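Local coordinates for protein tudor (Drosophila melanogaster, PDB 4Q5W) that binds partner proteins in a methylation-dependent manner, may act in the piRNA pathway that represses transposons, and is required in oogenesis to form primordial germ cells, at residues Thr4-Thr9 with Gly138-Glu143; Ser22-Leu27 with Lys104-Ile109; Ser115-Lys120 with His169-Val174. One frame throughout, in Å; residues are numbered along the deposited sequence.

Interaction 1 (Thr4-Thr9 with Gly138-Glu143); sequences TKAIIT and GVVAVE
G138 meets the first strand through its carbonyl: I8 N donates to G138 O at 2.8 Å, while the CA of I7 also touches that oxygen. The positive phi of G138, 76°, suits glycine, and a CB on it would press against I8 O. V139 stands opposite I7 as a non-hydrogen-bonded pair, CA atoms 4.5 Å apart. Its chi1 of -164° sets CG1 anti to the backbone N, where it rests 3.8 Å from K5 CD, the two side chains crossing at a slant. With V140 the strands reach their hydrogen-bonded pair: A6 N to V140 O and V140 N to A6 O both measure 2.9 Å. This antiparallel seam joins the first and last strands in the five-strand order, so the sheet closes on itself, as in the OB-like (SN-like) part of an extended Tudor domain. V140 CG2 sits 3.5 Å from A6 O and also touches I8 CG1, the two side chains lying roughly perpendicular, on the sheet face where L156 touches I8. A141 pairs with K5, and A141 CA comes 3.3 Å from T4 O. At V142, the backbone N gives a short bond of 2.7 Å to T4 O, and T4 N returns a weak one to V142 O; V142 CG2 packs 4.0 Å from A6 CB, with the T4 methyl lying alongside V142.

Interaction 2 (Ser22-Leu27 with Lys104-Ile109); sequences SEKDSL and KPVAEI. With EPE (4-(2-hydroxyethyl)-1-piperazine ethanesulfonic acid), chain C.
K24 lies against V106, the two side chains pointing opposite ways. K24 CB and CD both rest against V106 CG1, each about 4.0 Å away; extended beyond CG, the chain then carries the ammonium on to the peptide carbonyls. There K24 NZ donates to V106 O at 3.2 Å, well off the C=O direction (118°), and more weakly to P105 O. A water accepting from NZ links on to K104 O. E108 comes from another side, its OE1 3.8 Å from K24 NZ, a long salt bridge. An alanine in place of K24 would probably leave the V106 carbonyl and the E108 carboxylate without this cation. E23 OE2 and E108 OE1 approach to 4.4 Å, a like-charge pair the lysine would tend to soften. A HEPES molecule, probably from the crystallisation liquor, bridges the two segments: its O8 and N4 both donate to E108 OE2, while E23 N donates to its O1S at 2.9 Å. L27 adds a looser contact to V106, which M28 and I31 of the same helix also cover. Such a junction, where a linker helix leaving the SN-like strands meets the chain returning from the Tudor core, belongs to the extended Tudor architecture.

Interaction 3 (Ser115-Lys120 with His169-Val174); sequences SAIFEK and HLQKLV
Q171, I117 and F118 carry this helix-to-helix contact. The Q171 chain, extended beyond CG, runs across both partners: its CG lies 3.6 Å from F118 CE1, the two side chains crossing at about a right angle with amide and ring planes 62° apart, while its CB meets I117 CD1 at 4.0 Å. Having chi1 near -73° puts Q171 CG anti to the carbonyl carbon, which brings it to the CE1-CZ side of the F118 ring. The amide tip then reaches the start of helix 116-120, where Q171 OE1 is 3.0 Å from S115 OG. S115 is the N-cap residue, and its OG accepts from I117 N at 3.2 Å. The contact packs this short helix, which follows strand 108-112, against the C-terminal helix 166-182 in the SN-like half of the extended Tudor domain; the short segments have axes 10.1 Å apart, inclined at 52°. I117 CG2 packs 3.7 Å from V174 CG1 as the two side chains pass alongside, pointing opposite ways. F118 turns its CE1 corner to L170 as well, 3.8 Å from CD2, and S115 CB sits above one ring face, toward the rim; T125 of helix 122-134 touches both F118 and L170. The contact holds mainly by the fit of hydrocarbon and aromatic surfaces, and the bond from Q171 NE2 to Y167 O probably sets which way the amide is turned.

In the fold
From the N terminus, strand 5-11 comes first, and S22, at the start of interaction 2, probably donates through its N to K5 O of interaction 1, 3.1 Å away. Interaction 2 closes the excursion through the linker helix 25-37 and the four-stranded Tudor sheet, bringing the chain back at strand 108-112. Interaction 3 then opens at helix 116-120, before strand 139-144 completes interaction 1, and closes only at helix 166-182. Thus interaction 1 encloses interaction 2 and crosses interaction 3. Interaction 1 seals the five-stranded sheet, interaction 2 joins it to the linker helix, and interaction 3, its centre 29 Å from that of interaction 2, ties helix 116-120 to helix 166-182 on the opposite side of the chain's centre.

Interaction 1 (Thr4-Thr9 with Gly138-Glu143)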
loop_
_atom_site.group_PDB
_atom_site.type_symbol
_atom_site.label_atom_id
_atom_site.label_comp_id
_atom_site.label_asym_id
_atom_site.label_seq_id
_atom_site.Cartn_x
_atom_site.Cartn_y
_atom_site.Cartn_z
ATOM N N THR A 4 11.731 -8.883 11.433
ATOM C CA THR A 4 10.745 -9.557 10.591
ATOM C C THR A 4 10.681 -8.949 9.189
ATOM O O THR A 4 11.126 -7.826 8.975
ATOM C CB THR A 4 9.347 -9.564 11.237
ATOM O OG1 THR A 4 8.563 -10.615 10.658
ATOM C CG2 THR A 4 8.630 -8.235 11.041
ATOM N N LYS A 5 10.135 -9.707 8.240
ATOM C CA LYS A 5 10.162 -9.326 6.836
ATOM C C LYS A 5 8.778 -8.900 6.368
ATOM O O LYS A 5 7.773 -9.419 6.850
ATOM C CB LYS A 5 10.623 -10.510 5.978
ATOM C CG LYS A 5 10.783 -10.154 4.498
ATOM C CD LYS A 5 11.450 -11.258 3.702
ATOM C CE LYS A 5 10.501 -12.412 3.420
ATOM N NZ LYS A 5 11.173 -13.482 2.622
ATOM N N ALA A 6 8.733 -7.957 5.434
ATOM C CA ALA A 6 7.470 -7.538 4.842
ATOM C C ALA A 6 7.704 -7.009 3.437
ATOM O O ALA A 6 8.841 -6.752 3.033
ATOM C CB ALA A 6 6.812 -6.471 5.703
ATOM N N ILE A 7 6.620 -6.861 2.685
ATOM C CA ILE A 7 6.681 -6.230 1.370
ATOM C C ILE A 7 5.850 -4.956 1.365
ATOM O O ILE A 7 4.672 -4.974 1.737
ATOM C CB ILE A 7 6.136 -7.146 0.275
ATOM C CG1 ILE A 7 7.008 -8.393 0.132
ATOM C CG2 ILE A 7 6.052 -6.396 -1.056
ATOM C CD1 ILE A 7 6.421 -9.418 -0.814
ATOM N N ILE A 8 6.455 -3.844 0.957
ATOM C CA ILE A 8 5.713 -2.590 0.861
ATOM C C ILE A 8 4.864 -2.591 -0.401
ATOM O O ILE A 8 5.375 -2.766 -1.509
ATOM C CB ILE A 8 6.660 -1.374 0.922
ATOM C CG1 ILE A 8 7.304 -1.333 2.311
ATOM C CG2 ILE A 8 5.906 -0.071 0.641
ATOM C CD1 ILE A 8 8.370 -0.265 2.485
ATOM N N THR A 9 3.556 -2.429 -0.207
ATOM C CA THR A 9 2.591 -2.488 -1.301
ATOM C C THR A 9 2.023 -1.122 -1.697
ATOM O O THR A 9 1.508 -0.967 -2.808
ATOM C CB THR A 9 1.437 -3.472 -0.987
ATOM O OG1 THR A 9 0.904 -3.201 0.312
ATOM C CG2 THR A 9 1.938 -4.902 -1.031
ATOM N N GLY A 138 10.468 -3.643 -2.999
ATOM C CA GLY A 138 9.616 -3.433 -1.845
ATOM C C GLY A 138 9.847 -4.348 -0.654
ATOM O O GLY A 138 9.131 -4.233 0.343
ATOM N N VAL A 139 10.823 -5.250 -0.736
ATOM C CA VAL A 139 11.047 -6.201 0.363
ATOM C C VAL A 139 11.952 -5.593 1.429
ATOM O O VAL A 139 13.072 -5.187 1.126
ATOM C CB VAL A 139 11.649 -7.530 -0.124
ATOM C CG1 VAL A 139 11.502 -8.606 0.947
ATOM C CG2 VAL A 139 10.968 -7.977 -1.406
ATOM N N VAL A 140 11.459 -5.550 2.668
ATOM C CA VAL A 140 12.117 -4.865 3.771
ATOM C C VAL A 140 12.128 -5.667 5.063
ATOM O O VAL A 140 11.216 -6.453 5.348
ATOM C CB VAL A 140 11.449 -3.505 4.089
ATOM C CG1 VAL A 140 11.736 -2.496 2.997
ATOM C CG2 VAL A 140 9.930 -3.669 4.287
ATOM N N ALA A 141 13.172 -5.456 5.850
ATOM C CA ALA A 141 13.178 -5.909 7.225
ATOM C C ALA A 141 12.548 -4.820 8.075
ATOM O O ALA A 141 12.758 -3.628 7.837
ATOM C CB ALA A 141 14.603 -6.221 7.692
ATOM N N VAL A 142 11.757 -5.228 9.059
ATOM C CA VAL A 142 11.007 -4.271 9.859
ATOM C C VAL A 142 11.346 -4.408 11.340
ATOM O O VAL A 142 11.294 -5.499 11.901
ATOM C CB VAL A 142 9.478 -4.476 9.682
ATOM C CG1 VAL A 142 8.686 -3.446 10.501
ATOM C CG2 VAL A 142 9.103 -4.428 8.221
ATOM N N GLU A 143 11.739 -3.307 11.963
ATOM C CA GLU A 143 11.917 -3.255 13.407
ATOM C C GLU A 143 10.959 -2.222 13.996
ATOM O O GLU A 143 10.846 -1.118 13.462
ATOM C CB GLU A 143 13.362 -2.878 13.742
ATOM C CG GLU A 143 13.588 -2.471 15.186
ATOM C CD GLU A 143 15.045 -2.179 15.482
ATOM O OE1 GLU A 143 15.911 -2.717 14.757
ATOM O OE2 GLU A 143 15.325 -1.410 16.432
#

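Interaction 2 (Ser22-Leu27 with Lys104-Ile109)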
loop_
_atom_site.group_PDB
_atom_site.type_symbol
_atom_site.label_atom_id
_atom_site.label_comp_id
_atom_site.label_asym_id
_atom_site.label_seq_id
_atom_site.Cartn_x
_atom_site.Cartn_y
_atom_site.Cartn_z
ATOM N N SER A 22 5.278 -11.129 6.243
ATOM C CA SER A 22 5.494 -12.428 5.590
ATOM C C SER A 22 4.587 -13.543 6.092
ATOM O O SER A 22 4.289 -14.474 5.345
ATOM C CB SER A 22 6.974 -12.856 5.655
ATOM O OG SER A 22 7.377 -13.215 6.968
ATOM N N GLU A 23 4.142 -13.443 7.346
ATOM C CA GLU A 23 3.223 -14.433 7.922
ATOM C C GLU A 23 1.961 -14.605 7.072
ATOM O O GLU A 23 1.331 -15.663 7.104
ATOM C CB GLU A 23 2.813 -14.044 9.350
ATOM C CG GLU A 23 1.914 -12.809 9.389
ATOM C CD GLU A 23 1.285 -12.522 10.751
ATOM O OE1 GLU A 23 1.607 -13.222 11.740
ATOM O OE2 GLU A 23 0.461 -11.574 10.818
ATOM N N LYS A 24 1.602 -13.566 6.319
ATOM C CA LYS A 24 0.369 -13.569 5.526
ATOM C C LYS A 24 0.555 -13.816 4.024
ATOM O O LYS A 24 -0.399 -13.673 3.248
ATOM C CB LYS A 24 -0.371 -12.242 5.711
ATOM C CG LYS A 24 -1.067 -12.091 7.053
ATOM C CD LYS A 24 -1.853 -10.790 7.070
ATOM C CE LYS A 24 -2.641 -10.597 8.352
ATOM N NZ LYS A 24 -3.268 -9.231 8.337
ATOM N N ASP A 25 1.761 -14.176 3.596
ATOM C CA ASP A 25 1.993 -14.369 2.160
ATOM C C ASP A 25 1.095 -15.440 1.533
ATOM O O ASP A 25 0.561 -15.245 0.438
ATOM C CB ASP A 25 3.454 -14.714 1.875
ATOM C CG ASP A 25 4.379 -13.547 2.090
ATOM O OD1 ASP A 25 3.894 -12.394 2.150
ATOM O OD2 ASP A 25 5.601 -13.789 2.182
ATOM N N SER A 26 0.927 -16.564 2.221
ATOM C CA SER A 26 0.104 -17.650 1.698
ATOM C C SER A 26 -1.357 -17.255 1.703
ATOM O O SER A 26 -2.098 -17.628 0.800
ATOM C CB SER A 26 0.281 -18.945 2.498
ATOM O OG SER A 26 1.563 -19.506 2.282
ATOM N N LEU A 27 -1.769 -16.510 2.730
ATOM C CA LEU A 27 -3.140 -16.011 2.793
ATOM C C LEU A 27 -3.431 -15.064 1.633
ATOM O O LEU A 27 -4.501 -15.129 1.035
ATOM C CB LEU A 27 -3.412 -15.302 4.124
ATOM C CG LEU A 27 -4.748 -14.553 4.214
ATOM C CD1 LEU A 27 -5.927 -15.511 4.048
ATOM C CD2 LEU A 27 -4.861 -13.770 5.518
ATOM N N LYS A 104 -9.608 -9.977 7.763
ATOM C CA LYS A 104 -9.074 -8.615 7.816
ATOM C C LYS A 104 -8.205 -8.290 6.591
ATOM O O LYS A 104 -7.682 -9.192 5.934
ATOM C CB LYS A 104 -8.254 -8.404 9.101
ATOM C CG LYS A 104 -9.006 -8.629 10.394
ATOM C CD LYS A 104 -10.065 -7.566 10.649
ATOM C CE LYS A 104 -10.735 -7.795 11.998
ATOM N NZ LYS A 104 -12.212 -7.631 11.931
ATOM N N PRO A 105 -8.064 -6.994 6.268
ATOM C CA PRO A 105 -7.151 -6.623 5.181
ATOM C C PRO A 105 -5.756 -7.163 5.459
ATOM O O PRO A 105 -5.290 -7.139 6.600
ATOM C CB PRO A 105 -7.129 -5.090 5.245
ATOM C CG PRO A 105 -8.382 -4.706 5.919
ATOM C CD PRO A 105 -8.686 -5.811 6.891
ATOM N N VAL A 106 -5.094 -7.638 4.416
ATOM C CA VAL A 106 -3.782 -8.256 4.564
ATOM C C VAL A 106 -2.745 -7.205 4.964
ATOM O O VAL A 106 -2.077 -7.343 5.998
ATOM C CB VAL A 106 -3.386 -8.960 3.271
ATOM C CG1 VAL A 106 -1.930 -9.423 3.322
ATOM C CG2 VAL A 106 -4.318 -10.142 3.030
ATOM N N ALA A 107 -2.648 -6.140 4.172
ATOM C CA ALA A 107 -1.722 -5.039 4.466
ATOM C C ALA A 107 -2.012 -4.343 5.792
ATOM O O ALA A 107 -3.172 -4.096 6.144
ATOM C CB ALA A 107 -1.736 -4.011 3.341
ATOM N N GLU A 108 -0.945 -4.023 6.522
ATOM C CA GLU A 108 -1.054 -3.236 7.740
ATOM C C GLU A 108 -0.357 -1.908 7.493
ATOM O O GLU A 108 0.563 -1.831 6.686
ATOM C CB GLU A 108 -0.405 -3.965 8.914
ATOM C CG GLU A 108 -1.059 -5.294 9.218
ATOM C CD GLU A 108 -0.280 -6.129 10.216
ATOM O OE1 GLU A 108 -0.514 -7.353 10.255
ATOM O OE2 GLU A 108 0.562 -5.571 10.959
ATOM N N ILE A 109 -0.799 -0.862 8.178
ATOM C CA ILE A 109 -0.193 0.450 8.006
ATOM C C ILE A 109 0.844 0.744 9.088
ATOM O O ILE A 109 0.596 0.543 10.282
ATOM C CB ILE A 109 -1.250 1.558 8.046
ATOM C CG1 ILE A 109 -2.316 1.323 6.977
ATOM C CG2 ILE A 109 -0.600 2.923 7.868
ATOM C CD1 ILE A 109 -3.490 2.287 7.069
HETATM N N1 EPE C . 3.675 -8.631 12.804
HETATM C C2 EPE C . 2.272 -9.065 12.698
HETATM C C3 EPE C . 1.409 -8.202 13.625
HETATM N N4 EPE C . 1.750 -6.787 13.591
HETATM C C5 EPE C . 3.142 -6.425 13.429
HETATM C C6 EPE C . 3.769 -7.255 12.326
HETATM C C7 EPE C . 0.838 -5.807 14.166
HETATM C C8 EPE C . 1.432 -4.398 14.259
HETATM O O8 EPE C . 1.513 -3.795 12.980
HETATM C C9 EPE C . 4.657 -9.477 12.106
HETATM C C10 EPE C . 4.158 -10.904 11.987
HETATM S S EPE C . 5.340 -11.939 11.095
HETATM O O1S EPE C . 4.991 -11.856 9.666
HETATM O O2S EPE C . 6.709 -11.504 11.317
HETATM O O3S EPE C . 5.225 -13.316 11.557
HETATM O O HOH W 1 -5.534 -10.509 6.894
#

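Interaction 3 (Ser115-Lys120 with His169-Val174)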
loop_
_atom_site.group_PDB
_atom_site.type_symbol
_atom_site.label_atom_id
_atom_site.label_comp_id
_atom_site.label_asym_id
_atom_site.label_seq_id
_atom_site.Cartn_x
_atom_site.Cartn_y
_atom_site.Cartn_z
ATOM N N SER A 115 10.629 13.285 9.955
ATOM C CA SER A 115 11.753 14.142 9.592
ATOM C C SER A 115 11.264 15.372 8.847
ATOM O O SER A 115 10.494 15.260 7.891
ATOM C CB SER A 115 12.755 13.386 8.720
ATOM O OG SER A 115 13.756 14.269 8.236
ATOM N N ALA A 116 11.707 16.550 9.280
ATOM C CA ALA A 116 11.335 17.779 8.589
ATOM C C ALA A 116 11.799 17.780 7.127
ATOM O O ALA A 116 11.225 18.473 6.288
ATOM C CB ALA A 116 11.876 19.001 9.330
ATOM N N ILE A 117 12.832 17.001 6.826
ATOM C CA ILE A 117 13.290 16.866 5.453
ATOM C C ILE A 117 12.172 16.270 4.608
ATOM O O ILE A 117 11.919 16.714 3.490
ATOM C CB ILE A 117 14.562 15.990 5.360
ATOM C CG1 ILE A 117 15.710 16.660 6.128
ATOM C CG2 ILE A 117 14.950 15.777 3.903
ATOM C CD1 ILE A 117 16.959 15.790 6.267
ATOM N N PHE A 118 11.481 15.281 5.165
ATOM C CA PHE A 118 10.402 14.634 4.440
ATOM C C PHE A 118 9.221 15.578 4.268
ATOM O O PHE A 118 8.553 15.555 3.233
ATOM C CB PHE A 118 9.911 13.386 5.168
ATOM C CG PHE A 118 10.964 12.338 5.392
ATOM C CD1 PHE A 118 12.098 12.276 4.600
ATOM C CD2 PHE A 118 10.807 11.404 6.402
ATOM C CE1 PHE A 118 13.062 11.290 4.814
ATOM C CE2 PHE A 118 11.756 10.426 6.618
ATOM C CZ PHE A 118 12.891 10.371 5.822
ATOM N N GLU A 119 8.948 16.394 5.287
ATOM C CA GLU A 119 7.756 17.247 5.276
ATOM C C GLU A 119 7.927 18.508 4.431
ATOM O O GLU A 119 6.960 19.036 3.873
ATOM C CB GLU A 119 7.362 17.645 6.702
ATOM C CG GLU A 119 7.163 16.467 7.642
ATOM C CD GLU A 119 6.025 15.560 7.219
ATOM O OE1 GLU A 119 5.109 16.024 6.500
ATOM O OE2 GLU A 119 6.048 14.374 7.613
ATOM N N LYS A 120 9.154 18.997 4.354
ATOM C CA LYS A 120 9.442 20.223 3.626
ATOM C C LYS A 120 9.683 19.947 2.145
ATOM O O LYS A 120 9.724 20.867 1.328
ATOM C CB LYS A 120 10.646 20.924 4.257
ATOM C CG LYS A 120 10.313 21.587 5.589
ATOM C CD LYS A 120 11.540 22.159 6.287
ATOM C CE LYS A 120 11.130 23.001 7.495
ATOM N NZ LYS A 120 12.246 23.824 8.048
ATOM N N HIS A 169 19.070 6.791 4.936
ATOM C CA HIS A 169 19.481 6.887 3.541
ATOM C C HIS A 169 18.596 7.827 2.733
ATOM O O HIS A 169 19.077 8.580 1.877
ATOM C CB HIS A 169 19.469 5.515 2.876
ATOM C CG HIS A 169 20.267 5.462 1.618
ATOM N ND1 HIS A 169 21.644 5.421 1.617
ATOM C CD2 HIS A 169 19.888 5.494 0.317
ATOM C CE1 HIS A 169 22.078 5.401 0.369
ATOM N NE2 HIS A 169 21.034 5.434 -0.439
ATOM N N LEU A 170 17.300 7.786 3.008
ATOM C CA LEU A 170 16.360 8.631 2.270
ATOM C C LEU A 170 16.620 10.102 2.569
ATOM O O LEU A 170 16.598 10.940 1.667
ATOM C CB LEU A 170 14.921 8.270 2.619
ATOM C CG LEU A 170 13.843 8.969 1.796
ATOM C CD1 LEU A 170 14.018 8.707 0.297
ATOM C CD2 LEU A 170 12.472 8.510 2.258
ATOM N N GLN A 171 16.888 10.412 3.833
ATOM C CA GLN A 171 17.246 11.781 4.195
ATOM C C GLN A 171 18.501 12.231 3.464
ATOM O O GLN A 171 18.564 13.353 2.947
ATOM C CB GLN A 171 17.482 11.901 5.691
ATOM C CG GLN A 171 16.221 11.838 6.528
ATOM C CD GLN A 171 16.529 11.865 8.005
ATOM O OE1 GLN A 171 16.413 12.906 8.655
ATOM N NE2 GLN A 171 16.924 10.720 8.548
ATOM N N LYS A 172 19.490 11.349 3.425
ATOM C CA LYS A 172 20.768 11.633 2.773
ATOM C C LYS A 172 20.614 11.923 1.284
ATOM O O LYS A 172 21.167 12.900 0.786
ATOM C CB LYS A 172 21.759 10.486 2.996
ATOM C CG LYS A 172 23.123 10.749 2.363
ATOM C CD LYS A 172 24.153 9.713 2.772
ATOM C CE LYS A 172 23.945 8.400 2.067
ATOM N NZ LYS A 172 25.006 7.423 2.452
ATOM N N LEU A 173 19.866 11.074 0.578
ATOM C CA LEU A 173 19.621 11.255 -0.855
ATOM C C LEU A 173 18.865 12.540 -1.192
ATOM O O LEU A 173 19.185 13.203 -2.174
ATOM C CB LEU A 173 18.874 10.063 -1.449
ATOM C CG LEU A 173 19.570 8.701 -1.482
ATOM C CD1 LEU A 173 18.711 7.676 -2.196
ATOM C CD2 LEU A 173 20.952 8.784 -2.141
ATOM N N VAL A 174 17.852 12.871 -0.390
ATOM C CA VAL A 174 17.071 14.088 -0.619
ATOM C C VAL A 174 17.941 15.325 -0.379
ATOM O O VAL A 174 17.946 16.261 -1.170
ATOM C CB VAL A 174 15.803 14.122 0.269
ATOM C CG1 VAL A 174 15.142 15.510 0.243
ATOM C CG2 VAL A 174 14.810 13.042 -0.168
HETATM O O HOH W 2 15.697 14.740 10.102
#